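Local coordinates for protein AlyQ (Persicobacter sp. CCB-QB2, PDB 7D2A) that binds uronic acid sugars of alginate through a calcium-bearing family 32 carbohydrate-binding module, here holding 4,5-unsaturated mannuronic acid, at residues V14-S17 / L23-N26; I45-G50 / T127-F132. One frame throughout, in Å; residues are numbered along the deposited sequence. Where two conformers were deposited one is given.

Contact 1: residues V14-S17 / L23-N26. With CA (calcium ion), chain C.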
loop_
_atom_site.group_PDB
_atom_site.type_symbol
_atom_site.label_atom_id
_atom_site.label_comp_id
_atom_site.label_asym_id
_atom_site.label_seq_id
_atom_site.Cartn_x
_atom_site.Cartn_y
_atom_site.Cartn_z
ATOM N N VAL A 14 7.809 3.116 7.631
ATOM C CA VAL A 14 7.444 3.167 6.202
ATOM C C VAL A 14 8.576 3.848 5.449
ATOM O O VAL A 14 9.111 4.860 5.918
ATOM C CB VAL A 14 6.111 3.910 5.950
ATOM C CG1 VAL A 14 5.581 3.694 4.556
ATOM C CG2 VAL A 14 5.042 3.570 6.958
ATOM N N THR A 15 8.969 3.263 4.347
ATOM C CA THR A 15 9.921 3.872 3.400
ATOM C C THR A 15 9.280 3.898 2.028
ATOM O O THR A 15 8.286 3.173 1.782
ATOM C CB THR A 15 11.240 3.107 3.379
ATOM O OG1 THR A 15 10.994 1.813 2.838
ATOM C CG2 THR A 15 11.886 3.047 4.745
ATOM N N ALA A 16 9.946 4.527 1.069
ATOM C CA ALA A 16 9.454 4.487 -0.318
ATOM C C ALA A 16 10.591 4.733 -1.302
ATOM O O ALA A 16 11.578 5.324 -0.941
ATOM C CB ALA A 16 8.355 5.498 -0.539
ATOM N N SER A 17 10.369 4.324 -2.529
ATOM C CA SER A 17 11.294 4.549 -3.667
ATOM C C SER A 17 11.525 6.044 -3.910
ATOM O O SER A 17 12.598 6.382 -4.416
ATOM C CB SER A 17 10.823 3.850 -4.884
ATOM O OG SER A 17 9.537 4.259 -5.278
ATOM N N LEU A 23 4.791 12.572 2.289
ATOM C CA LEU A 23 5.731 11.580 2.844
ATOM C C LEU A 23 5.098 10.189 2.917
ATOM O O LEU A 23 3.955 10.037 3.300
ATOM C CB LEU A 23 6.202 12.012 4.233
ATOM C CG LEU A 23 7.081 13.247 4.234
ATOM C CD1 LEU A 23 7.357 13.599 5.681
ATOM C CD2 LEU A 23 8.311 12.970 3.433
ATOM N N PRO A 24 5.956 9.151 2.902
ATOM C CA PRO A 24 5.495 7.769 3.092
ATOM C C PRO A 24 4.662 7.558 4.354
ATOM O O PRO A 24 3.603 6.891 4.338
ATOM C CB PRO A 24 6.814 7.010 3.064
ATOM C CG PRO A 24 7.647 7.765 2.080
ATOM C CD PRO A 24 7.362 9.188 2.466
ATOM N N GLU A 25 5.108 8.165 5.452
ATOM C CA GLU A 25 4.475 8.027 6.788
ATOM C C GLU A 25 3.078 8.640 6.807
ATOM O O GLU A 25 2.340 8.332 7.711
ATOM C CB GLU A 25 5.335 8.685 7.872
ATOM C CG GLU A 25 5.171 10.190 7.995
ATOM C CD GLU A 25 6.180 10.861 8.925
ATOM O OE1 GLU A 25 6.430 10.343 10.068
ATOM O OE2 GLU A 25 6.763 11.819 8.489
ATOM N N ASN A 26 2.720 9.434 5.808
ATOM C CA ASN A 26 1.348 9.959 5.765
ATOM C C ASN A 26 0.317 8.830 5.572
ATOM O O ASN A 26 -0.896 9.043 5.728
ATOM C CB ASN A 26 1.178 10.995 4.669
ATOM C CG ASN A 26 1.870 12.301 4.998
ATOM O OD1 ASN A 26 2.386 12.526 6.108
ATOM N ND2 ASN A 26 1.882 13.157 4.003
HETATM CA CA CA C . -2.999 9.718 5.620
#
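The edge strand that holds Val14 to Ala16 passes beside the 3-10 turn of Pro24 to Asn26, and the backbones come nearest at Val14 and Glu25, whose CA atoms lie 5.7 Å apart. Pro24 carries most of the contact. Pro24 CG meets the methyl CB of Ala16 at 3.5 Å. Pro24 CB meets Val14 CG1 at 3.8 Å. CG1 of Val14 stands anti to the backbone N (chi1 -167°), which puts this branch against Pro24, where it also lies 3.8 Å from the carbonyl O of Pro24. The proline ring thus rests on two residues of the same strand face, since Val14 and Ala16 both point toward the turn while Thr15 points away. All of this is van der Waals contact. Trp36 touches both Ala16 and Pro24, and Ile45 of the neighbouring strand in the sheet touches Val14 and Pro24. The turn is held by its own backbone bond from Asn26 N to Leu23 O, 2.9 Å. Asn26 O then binds the calcium ion at 2.2 Å. Asp29, Asn31, Thr34, Thr127 and Glu128 supply other ligands. A calcium-binding loop packed against an edge strand in this way fits the beta-sandwich of a CBM32 module.

Contact 2: residues I45-G50 / T127-F132. With CA (calcium ion), chain C.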
loop_
_atom_site.group_PDB
_atom_site.type_symbol
_atom_site.label_atom_id
_atom_site.label_comp_id
_atom_site.label_asym_id
_atom_site.label_seq_id
_atom_site.Cartn_x
_atom_site.Cartn_y
_atom_site.Cartn_z
ATOM N N ILE A 45 6.117 1.691 -2.098
ATOM C CA ILE A 45 6.119 2.056 -0.675
ATOM C C ILE A 45 6.169 0.770 0.139
ATOM O O ILE A 45 5.448 -0.206 -0.210
ATOM C CB ILE A 45 4.912 2.938 -0.324
ATOM C CG1 ILE A 45 4.953 3.388 1.129
ATOM C CG2 ILE A 45 3.554 2.310 -0.756
ATOM C CD1 ILE A 45 4.001 4.570 1.378
ATOM N N THR A 46 6.997 0.722 1.135
ATOM C CA THR A 46 7.288 -0.507 1.899
ATOM C C THR A 46 6.962 -0.298 3.361
ATOM O O THR A 46 7.546 0.602 4.018
ATOM C CB THR A 46 8.741 -0.976 1.730
ATOM O OG1 THR A 46 9.044 -0.956 0.330
ATOM C CG2 THR A 46 8.905 -2.368 2.304
ATOM N N PHE A 47 6.090 -1.136 3.903
ATOM C CA PHE A 47 5.605 -1.111 5.292
ATOM C C PHE A 47 6.311 -2.182 6.086
ATOM O O PHE A 47 6.411 -3.323 5.607
ATOM C CB PHE A 47 4.101 -1.358 5.324
ATOM C CG PHE A 47 3.397 -0.370 4.468
ATOM C CD1 PHE A 47 3.099 0.907 4.944
ATOM C CD2 PHE A 47 3.117 -0.653 3.152
ATOM C CE1 PHE A 47 2.518 1.826 4.091
ATOM C CE2 PHE A 47 2.531 0.285 2.308
ATOM C CZ PHE A 47 2.264 1.525 2.790
ATOM N N ASP A 48 6.822 -1.825 7.265
ATOM C CA ASP A 48 7.567 -2.734 8.153
ATOM C C ASP A 48 6.675 -3.048 9.361
ATOM O O ASP A 48 6.336 -2.098 10.099
ATOM C CB ASP A 48 8.872 -2.069 8.554
ATOM C CG ASP A 48 9.800 -2.907 9.391
ATOM O OD1 ASP A 48 9.453 -4.066 9.736
ATOM O OD2 ASP A 48 10.903 -2.396 9.628
ATOM N N LEU A 49 6.451 -4.338 9.621
ATOM C CA LEU A 49 5.668 -4.759 10.800
ATOM C C LEU A 49 6.565 -4.930 12.021
ATOM O O LEU A 49 5.992 -5.192 13.149
ATOM C CB LEU A 49 4.900 -6.044 10.512
ATOM C CG LEU A 49 3.935 -5.989 9.331
ATOM C CD1 LEU A 49 3.169 -7.316 9.196
ATOM C CD2 LEU A 49 2.957 -4.821 9.429
ATOM N N GLY A 50 7.889 -4.903 11.816
ATOM C CA GLY A 50 8.860 -4.977 12.932
ATOM C C GLY A 50 9.324 -6.411 13.149
ATOM O O GLY A 50 10.427 -6.608 13.628
ATOM N N THR A 127 -3.649 7.445 0.528
ATOM C CA THR A 127 -3.895 8.229 1.748
ATOM C C THR A 127 -3.722 7.413 3.025
ATOM O O THR A 127 -3.274 7.979 4.048
ATOM C CB THR A 127 -5.286 8.865 1.682
ATOM O OG1 THR A 127 -6.229 7.802 1.623
ATOM C CG2 THR A 127 -5.449 9.787 0.503
ATOM N N GLU A 128 -4.028 6.129 3.016
ATOM C CA GLU A 128 -3.967 5.283 4.229
ATOM C C GLU A 128 -3.650 3.865 3.815
ATOM O O GLU A 128 -4.237 3.432 2.773
ATOM C CB GLU A 128 -5.292 5.358 4.989
ATOM C CG GLU A 128 -5.499 6.669 5.744
ATOM C CD GLU A 128 -4.490 6.851 6.867
ATOM O OE1 GLU A 128 -4.556 6.030 7.834
ATOM O OE2 GLU A 128 -3.643 7.800 6.848
ATOM N N VAL A 129 -2.886 3.150 4.625
ATOM C CA VAL A 129 -2.710 1.688 4.486
ATOM C C VAL A 129 -2.866 1.047 5.844
ATOM O O VAL A 129 -2.346 1.622 6.841
ATOM C CB VAL A 129 -1.348 1.369 3.857
ATOM C CG1 VAL A 129 -1.053 -0.144 3.890
ATOM C CG2 VAL A 129 -1.270 1.832 2.432
ATOM N N ALA A 130 -3.432 -0.141 5.862
ATOM C CA ALA A 130 -3.525 -0.960 7.077
ATOM C C ALA A 130 -3.321 -2.418 6.689
ATOM O O ALA A 130 -3.658 -2.823 5.576
ATOM C CB ALA A 130 -4.804 -0.679 7.800
ATOM N N ILE A 131 -2.772 -3.218 7.569
ATOM C CA ILE A 131 -2.284 -4.576 7.245
ATOM C C ILE A 131 -2.831 -5.450 8.339
ATOM O O ILE A 131 -2.566 -5.118 9.571
ATOM C CB ILE A 131 -0.750 -4.627 7.173
ATOM C CG1 ILE A 131 -0.270 -3.694 6.056
ATOM C CG2 ILE A 131 -0.260 -6.049 7.001
ATOM C CD1 ILE A 131 1.216 -3.539 5.962
ATOM N N PHE A 132 -3.452 -6.588 7.933
ATOM C CA PHE A 132 -4.297 -7.434 8.791
ATOM C C PHE A 132 -3.969 -8.911 8.680
ATOM O O PHE A 132 -3.522 -9.435 7.634
ATOM C CB PHE A 132 -5.761 -7.249 8.395
ATOM C CG PHE A 132 -6.262 -5.845 8.554
ATOM C CD1 PHE A 132 -5.955 -4.915 7.582
ATOM C CD2 PHE A 132 -6.995 -5.460 9.651
ATOM C CE1 PHE A 132 -6.442 -3.623 7.668
ATOM C CE2 PHE A 132 -7.446 -4.136 9.760
ATOM C CZ PHE A 132 -7.159 -3.242 8.772
HETATM CA CA CA C . -2.999 9.718 5.620
#
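Phe47 reaches across the core to Val129 and Ile131, between strand segments 45-49 and 128-132, whose axes approach to 9.5 Å at 43°. Phe47 CB meets Ile131 CD1 at 3.7 Å, and CG lies a little farther from the same methyl. CG is anti to the carbonyl carbon (chi1 -56°), and from there the ring runs on to Val129. CE1 lies near CB and CG1 of Val129, and CE2 near both of its methyls. At the tip, Phe47 CZ touches Val129 CG2 at 3.6 Å. Val129 CG1 sits over one face of the Phe47 ring, 4.0 Å from the centroid and 14° off the normal, a CH-pi contact. Ile131 CD1 approaches the ring obliquely and also meets Leu49 CD2 at 4.1 Å. An alanine in place of Phe47 is likely to open a gap in the core and leave Val129 CG1 without its aromatic face. Val14 and Thr27 also touch Phe47, while Ile111 and Val55 touch both Leu49 and Ile131. Asp48 and Glu128 point away from this interface. Asp48 OD1 accepts from Gly50 N at 2.7 Å in an Asx turn and makes a salt bridge to Arg109. Thr127 O and Glu128 OE2 bind the calcium ion, in a classic beta bulge opposite Ala61. Phe47, Leu49, Val129 and Ile131 are all buried and meet by apolar contact alone, so hydrophobic packing holds the two sheets together here, while calcium fixes the start of 127-132.

How the contacts relate
From the N terminus, the chain runs through strand 13-16 and soon turns back. Contact 1 closes this short loop, with five residues between its segments. The chain then passes through the remaining calcium loop and strand 36-39 to reach 45-50. Contact 2 closes a far longer loop, with 76 residues between its ends. The two are in series and neither encloses the other. Strands 13-16 and 43-49 are neighbours in the five-stranded sheet, joined by a probable hydrogen bond from Thr46 N to Thr15 O. Contact 1 ties the calcium loop to this sheet's edge; contact 2 ties the sheet to the opposing one. The shared calcium ion links 23-26 with 127-132.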